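Local coordinates for membrane lipoprotein TpN32 (Treponema pallidum, PDB 1XS5) that binds L-methionine in a cleft between two lobes, probably as the substrate-binding component of a membrane transport system, at residues R115-L120 / A136-V141; A105-S110 / V169-Y174; H81-A86 / Y196-V201. All coordinates share one frame; numbering follows the deposited sequence.

Contact 1 (R115-L120 / A136-V141). With MET (methionine), chain B.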
loop_
_atom_site.group_PDB
_atom_site.type_symbol
_atom_site.label_atom_id
_atom_site.label_comp_id
_atom_site.label_asym_id
_atom_site.label_seq_id
_atom_site.Cartn_x
_atom_site.Cartn_y
_atom_site.Cartn_z
ATOM N N ARG A 115 -9.602 -2.753 -4.731
ATOM C CA ARG A 115 -8.576 -3.798 -4.759
ATOM C C ARG A 115 -8.970 -4.975 -3.868
ATOM O O ARG A 115 -8.818 -6.148 -4.256
ATOM C CB ARG A 115 -7.265 -3.163 -4.280
ATOM C CG ARG A 115 -6.058 -4.058 -4.316
ATOM C CD ARG A 115 -4.901 -3.278 -3.706
ATOM N NE ARG A 115 -3.687 -4.079 -3.640
ATOM C CZ ARG A 115 -2.640 -3.689 -2.937
ATOM N NH1 ARG A 115 -2.745 -2.553 -2.272
ATOM N NH2 ARG A 115 -1.504 -4.386 -2.929
ATOM N N ALA A 116 -9.463 -4.659 -2.665
ATOM C CA ALA A 116 -9.877 -5.682 -1.716
ATOM C C ALA A 116 -11.139 -6.422 -2.224
ATOM O O ALA A 116 -11.262 -7.631 -2.072
ATOM C CB ALA A 116 -10.156 -5.045 -0.347
ATOM N N LEU A 117 -12.062 -5.673 -2.833
ATOM C CA LEU A 117 -13.290 -6.275 -3.381
ATOM C C LEU A 117 -12.930 -7.254 -4.529
ATOM O O LEU A 117 -13.537 -8.330 -4.635
ATOM C CB LEU A 117 -14.232 -5.151 -3.859
ATOM C CG LEU A 117 -14.868 -4.342 -2.694
ATOM C CD1 LEU A 117 -15.665 -3.115 -3.266
ATOM C CD2 LEU A 117 -15.794 -5.218 -1.894
ATOM N N ARG A 118 -11.932 -6.894 -5.348
ATOM C CA ARG A 118 -11.503 -7.777 -6.440
ATOM C C ARG A 118 -10.736 -9.022 -5.918
ATOM O O ARG A 118 -10.702 -10.085 -6.564
ATOM C CB ARG A 118 -10.724 -6.980 -7.486
ATOM C CG ARG A 118 -11.639 -5.943 -8.108
ATOM C CD ARG A 118 -11.467 -5.723 -9.601
ATOM N NE ARG A 118 -12.579 -4.935 -10.169
ATOM C CZ ARG A 118 -12.650 -3.601 -10.179
ATOM N NH1 ARG A 118 -11.662 -2.854 -9.654
ATOM N NH2 ARG A 118 -13.717 -3.012 -10.719
ATOM N N LEU A 119 -10.140 -8.893 -4.740
ATOM C CA LEU A 119 -9.495 -10.032 -4.073
ATOM C C LEU A 119 -10.603 -11.013 -3.635
ATOM O O LEU A 119 -10.517 -12.227 -3.866
ATOM C CB LEU A 119 -8.705 -9.521 -2.854
ATOM C CG LEU A 119 -8.020 -10.562 -1.967
ATOM C CD1 LEU A 119 -6.975 -9.833 -1.090
ATOM C CD2 LEU A 119 -9.082 -11.301 -1.080
ATOM N N LEU A 120 -11.643 -10.490 -2.975
ATOM C CA LEU A 120 -12.777 -11.319 -2.514
ATOM C C LEU A 120 -13.507 -11.908 -3.731
ATOM O O LEU A 120 -13.991 -13.017 -3.690
ATOM C CB LEU A 120 -13.759 -10.445 -1.689
ATOM C CG LEU A 120 -13.118 -9.943 -0.366
ATOM C CD1 LEU A 120 -14.104 -9.034 0.385
ATOM C CD2 LEU A 120 -12.767 -11.106 0.505
ATOM N N ALA A 136 -13.906 1.337 -7.548
ATOM C CA ALA A 136 -15.129 0.636 -7.184
ATOM C C ALA A 136 -15.301 0.502 -5.663
ATOM O O ALA A 136 -14.301 0.372 -4.921
ATOM C CB ALA A 136 -15.112 -0.763 -7.838
ATOM N N THR A 137 -16.555 0.548 -5.194
ATOM C CA THR A 137 -16.819 0.371 -3.761
ATOM C C THR A 137 -17.861 -0.704 -3.526
ATOM O O THR A 137 -18.331 -1.342 -4.450
ATOM C CB THR A 137 -17.331 1.667 -3.086
ATOM O OG1 THR A 137 -18.533 2.091 -3.744
ATOM C CG2 THR A 137 -16.264 2.773 -3.135
ATOM N N VAL A 138 -18.263 -0.874 -2.276
ATOM C CA VAL A 138 -19.239 -1.880 -1.952
ATOM C C VAL A 138 -20.553 -1.698 -2.727
ATOM O O VAL A 138 -21.265 -2.682 -2.929
ATOM C CB VAL A 138 -19.554 -1.884 -0.434
ATOM C CG1 VAL A 138 -18.308 -2.296 0.350
ATOM C CG2 VAL A 138 -20.039 -0.470 -0.006
ATOM N N GLU A 139 -20.868 -0.467 -3.144
ATOM C CA GLU A 139 -22.108 -0.181 -3.893
ATOM C C GLU A 139 -22.068 -0.833 -5.281
ATOM O O GLU A 139 -23.106 -1.020 -5.935
ATOM C CB GLU A 139 -22.296 1.330 -4.065
ATOM C CG GLU A 139 -21.577 1.884 -5.283
ATOM C CD GLU A 139 -21.415 3.405 -5.272
ATOM O OE1 GLU A 139 -22.444 4.134 -5.291
ATOM O OE2 GLU A 139 -20.243 3.873 -5.250
ATOM N N ASP A 140 -20.862 -1.165 -5.734
ATOM C CA ASP A 140 -20.661 -1.810 -7.031
ATOM C C ASP A 140 -20.742 -3.342 -6.976
ATOM O O ASP A 140 -20.503 -4.014 -7.972
ATOM C CB ASP A 140 -19.299 -1.401 -7.615
ATOM C CG ASP A 140 -19.232 0.082 -7.965
ATOM O OD1 ASP A 140 -20.149 0.543 -8.676
ATOM O OD2 ASP A 140 -18.281 0.793 -7.541
ATOM N N VAL A 141 -21.049 -3.906 -5.814
ATOM C CA VAL A 141 -21.121 -5.356 -5.710
ATOM C C VAL A 141 -22.400 -5.840 -6.363
ATOM O O VAL A 141 -23.477 -5.523 -5.895
ATOM C CB VAL A 141 -21.124 -5.824 -4.233
ATOM C CG1 VAL A 141 -21.372 -7.323 -4.161
ATOM C CG2 VAL A 141 -19.774 -5.508 -3.601
HETATM N N MET B . 1.600 -0.035 1.243
HETATM C CA MET B . 0.168 0.004 0.769
HETATM C C MET B . -0.216 -1.192 -0.129
HETATM O O MET B . -1.291 -1.801 0.095
HETATM C CB MET B . -0.099 1.307 -0.016
HETATM C CG MET B . -1.577 1.529 -0.256
HETATM S SD MET B . -1.964 3.016 -1.208
HETATM C CE MET B . -1.798 4.261 0.140
HETATM O OXT MET B . 0.566 -1.502 -1.055
#

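Contact 2 (A105-S110 / V169-Y174). With MET (methionine), chain B.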
loop_
_atom_site.group_PDB
_atom_site.type_symbol
_atom_site.label_atom_id
_atom_site.label_comp_id
_atom_site.label_asym_id
_atom_site.label_seq_id
_atom_site.Cartn_x
_atom_site.Cartn_y
_atom_site.Cartn_z
ATOM N N ALA A 105 -13.991 -7.163 7.082
ATOM C CA ALA A 105 -13.645 -5.751 7.061
ATOM C C ALA A 105 -12.659 -5.492 5.933
ATOM O O ALA A 105 -11.724 -6.272 5.742
ATOM C CB ALA A 105 -12.993 -5.368 8.393
ATOM N N ILE A 106 -12.833 -4.380 5.231
ATOM C CA ILE A 106 -11.947 -4.009 4.144
ATOM C C ILE A 106 -11.577 -2.525 4.214
ATOM O O ILE A 106 -12.242 -1.737 4.911
ATOM C CB ILE A 106 -12.629 -4.300 2.778
ATOM C CG1 ILE A 106 -13.907 -3.478 2.638
ATOM C CG2 ILE A 106 -13.022 -5.786 2.673
ATOM C CD1 ILE A 106 -14.665 -3.837 1.333
ATOM N N PRO A 107 -10.565 -2.102 3.445
ATOM C CA PRO A 107 -10.161 -0.705 3.471
ATOM C C PRO A 107 -11.293 0.204 3.024
ATOM O O PRO A 107 -12.118 -0.184 2.203
ATOM C CB PRO A 107 -8.990 -0.660 2.481
ATOM C CG PRO A 107 -8.373 -1.992 2.625
ATOM C CD PRO A 107 -9.613 -2.900 2.638
ATOM N N ASN A 108 -11.316 1.423 3.547
ATOM C CA ASN A 108 -12.378 2.364 3.160
ATOM C C ASN A 108 -11.920 3.481 2.221
ATOM O O ASN A 108 -12.703 4.384 1.909
ATOM C CB ASN A 108 -13.066 2.944 4.409
ATOM C CG ASN A 108 -12.281 4.072 5.044
ATOM O OD1 ASN A 108 -11.118 4.329 4.704
ATOM N ND2 ASN A 108 -12.917 4.755 5.994
ATOM N N ASP A 109 -10.667 3.452 1.751
ATOM C CA ASP A 109 -10.264 4.472 0.769
ATOM C C ASP A 109 -10.504 3.769 -0.571
ATOM O O ASP A 109 -10.111 2.615 -0.779
ATOM C CB ASP A 109 -8.818 4.932 0.941
ATOM C CG ASP A 109 -7.819 3.797 0.802
ATOM O OD1 ASP A 109 -7.770 2.929 1.687
ATOM O OD2 ASP A 109 -7.079 3.796 -0.198
ATOM N N SER A 110 -11.174 4.458 -1.488
ATOM C CA SER A 110 -11.635 3.806 -2.734
ATOM C C SER A 110 -10.680 2.963 -3.573
ATOM O O SER A 110 -11.061 1.886 -4.021
ATOM C CB SER A 110 -12.356 4.837 -3.630
ATOM O OG SER A 110 -11.437 5.783 -4.109
ATOM N N VAL A 169 -9.366 -7.895 5.064
ATOM C CA VAL A 169 -8.418 -7.769 3.922
ATOM C C VAL A 169 -7.529 -6.610 4.371
ATOM O O VAL A 169 -7.977 -5.458 4.405
ATOM C CB VAL A 169 -9.180 -7.430 2.642
ATOM C CG1 VAL A 169 -8.214 -7.213 1.495
ATOM C CG2 VAL A 169 -10.146 -8.629 2.303
ATOM N N ILE A 170 -6.259 -6.918 4.689
ATOM C CA ILE A 170 -5.358 -5.923 5.273
ATOM C C ILE A 170 -4.154 -5.588 4.422
ATOM O O ILE A 170 -3.473 -6.499 3.952
ATOM C CB ILE A 170 -4.887 -6.399 6.701
ATOM C CG1 ILE A 170 -6.120 -6.712 7.566
ATOM C CG2 ILE A 170 -4.125 -5.240 7.460
ATOM C CD1 ILE A 170 -5.814 -7.351 8.921
ATOM N N ASN A 171 -3.913 -4.290 4.182
ATOM C CA ASN A 171 -2.726 -3.894 3.396
ATOM C C ASN A 171 -1.468 -4.523 4.027
ATOM O O ASN A 171 -1.337 -4.554 5.267
ATOM C CB ASN A 171 -2.463 -2.392 3.422
ATOM C CG ASN A 171 -3.656 -1.585 2.931
ATOM O OD1 ASN A 171 -4.635 -1.436 3.651
ATOM N ND2 ASN A 171 -3.577 -1.096 1.701
ATOM N N GLY A 172 -0.517 -4.882 3.180
ATOM C CA GLY A 172 0.699 -5.509 3.679
ATOM C C GLY A 172 1.423 -4.705 4.750
ATOM O O GLY A 172 1.832 -5.277 5.756
ATOM N N ASN A 173 1.563 -3.389 4.577
ATOM C CA ASN A 173 2.303 -2.650 5.599
ATOM C C ASN A 173 1.658 -2.791 6.974
ATOM O O ASN A 173 2.337 -3.083 8.004
ATOM C CB ASN A 173 2.449 -1.147 5.204
ATOM C CG ASN A 173 1.134 -0.395 5.217
ATOM O OD1 ASN A 173 0.216 -0.688 4.445
ATOM N ND2 ASN A 173 1.040 0.597 6.105
ATOM N N TYR A 174 0.341 -2.647 7.030
ATOM C CA TYR A 174 -0.331 -2.744 8.329
ATOM C C TYR A 174 -0.391 -4.157 8.870
ATOM O O TYR A 174 -0.370 -4.360 10.106
ATOM C CB TYR A 174 -1.755 -2.164 8.240
ATOM C CG TYR A 174 -1.719 -0.673 8.091
ATOM C CD1 TYR A 174 -1.015 0.099 9.003
ATOM C CD2 TYR A 174 -2.404 -0.026 7.064
ATOM C CE1 TYR A 174 -0.997 1.484 8.917
ATOM C CE2 TYR A 174 -2.384 1.376 6.953
ATOM C CZ TYR A 174 -1.682 2.115 7.885
ATOM O OH TYR A 174 -1.633 3.496 7.835
HETATM N N MET B . 1.600 -0.035 1.243
HETATM C CA MET B . 0.168 0.004 0.769
HETATM C C MET B . -0.216 -1.192 -0.129
HETATM O O MET B . -1.291 -1.801 0.095
HETATM C CB MET B . -0.099 1.307 -0.016
HETATM C CG MET B . -1.577 1.529 -0.256
HETATM S SD MET B . -1.964 3.016 -1.208
HETATM C CE MET B . -1.798 4.261 0.140
HETATM O OXT MET B . 0.566 -1.502 -1.055
HETATM O O HOH W 1 -5.589 1.283 2.263
#

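Contact 3 (H81-A86 / Y196-V201). With MET (methionine), chain B.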
loop_
_atom_site.group_PDB
_atom_site.type_symbol
_atom_site.label_atom_id
_atom_site.label_comp_id
_atom_site.label_asym_id
_atom_site.label_seq_id
_atom_site.Cartn_x
_atom_site.Cartn_y
_atom_site.Cartn_z
ATOM N N HIS A 81 8.490 -1.466 -4.898
ATOM C CA HIS A 81 8.224 -2.785 -4.365
ATOM C C HIS A 81 6.741 -3.118 -4.433
ATOM O O HIS A 81 5.951 -2.234 -4.717
ATOM C CB HIS A 81 8.704 -2.880 -2.916
ATOM C CG HIS A 81 7.842 -2.152 -1.906
ATOM N ND1 HIS A 81 8.147 -0.895 -1.429
ATOM C CD2 HIS A 81 6.727 -2.543 -1.238
ATOM C CE1 HIS A 81 7.259 -0.547 -0.506
ATOM N NE2 HIS A 81 6.387 -1.528 -0.369
ATOM N N VAL A 82 6.408 -4.390 -4.197
ATOM C CA VAL A 82 5.022 -4.882 -4.201
ATOM C C VAL A 82 4.750 -5.458 -2.806
ATOM O O VAL A 82 5.635 -6.059 -2.213
ATOM C CB VAL A 82 4.770 -5.993 -5.287
ATOM C CG1 VAL A 82 5.008 -5.423 -6.702
ATOM C CG2 VAL A 82 5.667 -7.217 -5.036
ATOM N N GLU A 83 3.551 -5.217 -2.257
ATOM C CA GLU A 83 3.171 -5.707 -0.916
ATOM C C GLU A 83 1.836 -6.417 -1.181
ATOM O O GLU A 83 0.790 -5.745 -1.212
ATOM C CB GLU A 83 2.823 -4.510 -0.032
ATOM C CG GLU A 83 3.733 -4.059 0.974
ATOM C CD GLU A 83 3.266 -2.687 1.505
ATOM O OE1 GLU A 83 2.118 -2.557 1.985
ATOM O OE2 GLU A 83 4.057 -1.746 1.399
ATOM N N PRO A 84 1.838 -7.741 -1.363
ATOM C CA PRO A 84 0.561 -8.408 -1.627
ATOM C C PRO A 84 -0.499 -8.198 -0.565
ATOM O O PRO A 84 -0.245 -8.263 0.661
ATOM C CB PRO A 84 0.936 -9.896 -1.767
ATOM C CG PRO A 84 2.424 -9.863 -2.154
ATOM C CD PRO A 84 2.937 -8.725 -1.262
ATOM N N LEU A 85 -1.699 -7.914 -1.068
ATOM C CA LEU A 85 -2.886 -7.729 -0.211
ATOM C C LEU A 85 -3.466 -9.127 0.035
ATOM O O LEU A 85 -3.549 -9.944 -0.907
ATOM C CB LEU A 85 -3.918 -6.907 -0.958
ATOM C CG LEU A 85 -5.194 -6.580 -0.193
ATOM C CD1 LEU A 85 -4.827 -5.597 0.924
ATOM C CD2 LEU A 85 -6.181 -5.931 -1.134
ATOM N N ALA A 86 -3.872 -9.408 1.279
ATOM C CA ALA A 86 -4.440 -10.712 1.606
ATOM C C ALA A 86 -5.633 -10.621 2.566
ATOM O O ALA A 86 -5.779 -9.627 3.280
ATOM C CB ALA A 86 -3.349 -11.593 2.281
ATOM N N TYR A 196 -0.262 -2.900 -8.182
ATOM C CA TYR A 196 -0.312 -2.049 -7.010
ATOM C C TYR A 196 1.050 -1.825 -6.389
ATOM O O TYR A 196 1.167 -1.608 -5.181
ATOM C CB TYR A 196 -1.327 -2.652 -6.032
ATOM C CG TYR A 196 -2.751 -2.512 -6.563
ATOM C CD1 TYR A 196 -3.458 -1.307 -6.407
ATOM C CD2 TYR A 196 -3.381 -3.560 -7.250
ATOM C CE1 TYR A 196 -4.744 -1.157 -6.908
ATOM C CE2 TYR A 196 -4.675 -3.410 -7.767
ATOM C CZ TYR A 196 -5.349 -2.206 -7.585
ATOM O OH TYR A 196 -6.643 -2.053 -8.051
ATOM N N ALA A 197 2.088 -1.865 -7.231
ATOM C CA ALA A 197 3.464 -1.595 -6.789
ATOM C C ALA A 197 3.497 -0.190 -6.150
ATOM O O ALA A 197 2.851 0.761 -6.638
ATOM C CB ALA A 197 4.435 -1.637 -8.003
ATOM N N ASN A 198 4.248 -0.078 -5.052
ATOM C CA ASN A 198 4.398 1.177 -4.318
ATOM C C ASN A 198 5.469 1.979 -5.022
ATOM O O ASN A 198 6.517 1.449 -5.418
ATOM C CB ASN A 198 4.783 0.887 -2.876
ATOM C CG ASN A 198 3.574 0.438 -2.027
ATOM O OD1 ASN A 198 3.477 0.779 -0.847
ATOM N ND2 ASN A 198 2.641 -0.327 -2.639
ATOM N N VAL A 199 5.220 3.276 -5.139
ATOM C CA VAL A 199 6.090 4.151 -5.912
ATOM C C VAL A 199 6.606 5.365 -5.148
ATOM O O VAL A 199 6.019 5.795 -4.139
ATOM C CB VAL A 199 5.319 4.726 -7.124
ATOM C CG1 VAL A 199 5.113 3.654 -8.208
ATOM C CG2 VAL A 199 3.942 5.216 -6.660
ATOM N N LEU A 200 7.692 5.932 -5.670
ATOM C CA LEU A 200 8.292 7.132 -5.093
ATOM C C LEU A 200 7.535 8.233 -5.850
ATOM O O LEU A 200 7.517 8.232 -7.072
ATOM C CB LEU A 200 9.784 7.163 -5.412
ATOM C CG LEU A 200 10.473 8.415 -4.861
ATOM C CD1 LEU A 200 10.267 8.444 -3.309
ATOM C CD2 LEU A 200 11.980 8.403 -5.252
ATOM N N VAL A 201 6.946 9.196 -5.143
ATOM C CA VAL A 201 6.115 10.222 -5.782
ATOM C C VAL A 201 6.584 11.644 -5.582
ATOM O O VAL A 201 7.068 11.998 -4.490
ATOM C CB VAL A 201 4.639 10.073 -5.255
ATOM C CG1 VAL A 201 3.763 11.287 -5.607
ATOM C CG2 VAL A 201 4.043 8.768 -5.848
HETATM N N MET B . 1.600 -0.035 1.243
HETATM C CA MET B . 0.168 0.004 0.769
HETATM C C MET B . -0.216 -1.192 -0.129
HETATM O O MET B . -1.291 -1.801 0.095
HETATM C CB MET B . -0.099 1.307 -0.016
HETATM C CG MET B . -1.577 1.529 -0.256
HETATM S SD MET B . -1.964 3.016 -1.208
HETATM C CE MET B . -1.798 4.261 0.140
HETATM O OXT MET B . 0.566 -1.502 -1.055
HETATM O O HOH W 2 1.554 -3.144 -3.106
#

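Contact 1 (R115-L120 / A136-V141)
Leu117, the residue most deeply covered here, drives one methyl against the loop 136-141. Its CD1 lies over the flat face of the peptide joining Thr137 to Val138, 3.3 Å from Thr137 C, a tight fit of hydrocarbon on backbone. The other methyl finds aliphatic company: Leu117 CD2 comes to 4.3 Å from Val141 CG2, with the Val138 side chain a little farther off. With CG anti to its own carbonyl carbon (chi1 -71°), the leucine is directed toward the loop. Ala136 completes the surface, and Arg118 NH2 stands 3.9 Å from Ala136 CB in a purely van der Waals touch. A bend at chi2 carries the Arg118 guanidinium over to the loop, where Gly133 O accepts a hydrogen bond from NH1.

No hydrogen bond links the two segments; the loop is held by bonds of its own and by neighbours. Thr137 N donates to Asp140 OD2 (2.9 Å), while OD1 of the same carboxylate forms a salt bridge with Arg129. Glu113, one turn earlier in the helix, accepts from Val138 N and adds a polar tie beside the leucine.

Arg115 points away from the loop. Extended from CG to NE, it reaches the bound methionine, where NH1 donates to the ligand O at 2.9 Å; Glu190 pairs with NH2. One helix thus serves a periplasmic-binding-protein lobe in two ways: Leu117 meets an irregular excursion within a beta-alpha-beta crossover, while Arg115 reaches the ligand cleft.

Contact 2 (A105-S110 / V169-Y174)
Asn171, whose OD1 lies against Pro107 CG, turns the other end of its amide to an oxygen that two residues grip: ND2 donates almost straight to O of the bound methionine (2.9 Å, 171°), and Arg115 holds the same ligand atom. Asn171 occupies the N-cap position of helix 172-177, yet its side chain does no capping. CG is turned anti to the carbonyl carbon (chi1 -57°), which brings the amide to the ligand. A water connects the two segments: it donates to Asp109 OD1 at 2.8 Å and receives a weak bond from Asn171 ND2. Asn112 steadies the second carboxylate oxygen of Asp109.

Behind this polar end, Val169 N donates to Ala105 O at 2.9 Å, with an angle of 162° at the hydrogen, and this bond sets two parallel strands side by side. The next step of the ladder fails: Pro107 has no N-H to offer, and its CD instead lies 3.5 Å from Val169 O. That carbonyl is buried with no hydrogen-bond partner in the model. Beside the break, Ile106 and Val169 run alongside each other in the same direction, their CG2 methyls 4.1 Å apart.

Strand 103-107 lies between 149-153 and 167-170 in the mixed sheet. Helix 110-122 packs on Ile106 and Val169 through Leu117 and Ala116, whereas Ala105 and Ile170 rest on Leu158 of helix 158-161.

Contact 3 (H81-A86 / Y196-V201)
Glu83 and Asn198, one from each segment, close on a single atom, the amino nitrogen of the bound methionine. This N donates to Glu83 OE1 at 2.7 Å and to Asn198 OD1 at 2.9 Å, with a weaker and less certain bond to Glu83 OE2. The Asn198 amide works at both ends: ND2 donates to the ligand OXT (2.9 Å, 168°), while OD1 also accepts from His14 NE2, which fixes the amide's flip. A water that accepts from Glu83 N lies beside OXT.

His81 forms the second shell. Its NE2 donates to Glu83 OE2, although the position of that oxygen is less sure. Asn198 CB lies over one face of the imidazole, 3.9 Å from its centroid, as a CH-pi contact. The two residues are an antiparallel hydrogen-bonded pair, Asn198 N donating to His81 O at 2.8 Å, so backbone pairing sets ring and amide together. Alongside, Val82 CG1 meets Ala197 CB.

Carboxylate facing the ammonium and amide bridging both ionic ends of the ligand are consistent with recognition of a zwitterionic alpha-amino acid, with Glu83 probably balancing the positive charge.

The three contacts run from the rim of one lobe to the junction between both. The centre of contact 1 lies about 16 Å from the centre of the chain; it is partly buried and almost wholly apolar. Contacts 2 and 3 are buried, contact 3 with only Val82 partly exposed, and each combines strand pairing with polar recognition. Contacts 1 and 2 share an apolar layer, as Ala116 packs on Val169 and Pro107. Contact 3 abuts contact 2 through the neighbouring strands at Ile170 and Ala86, and its segment 81-86 passes from one lobe's sheet to the other's, as a hinge would. Around the ligand, contacts 1 and 2 supply donors to one carboxylate oxygen, whereas contact 3 holds the other oxygen and the ammonium.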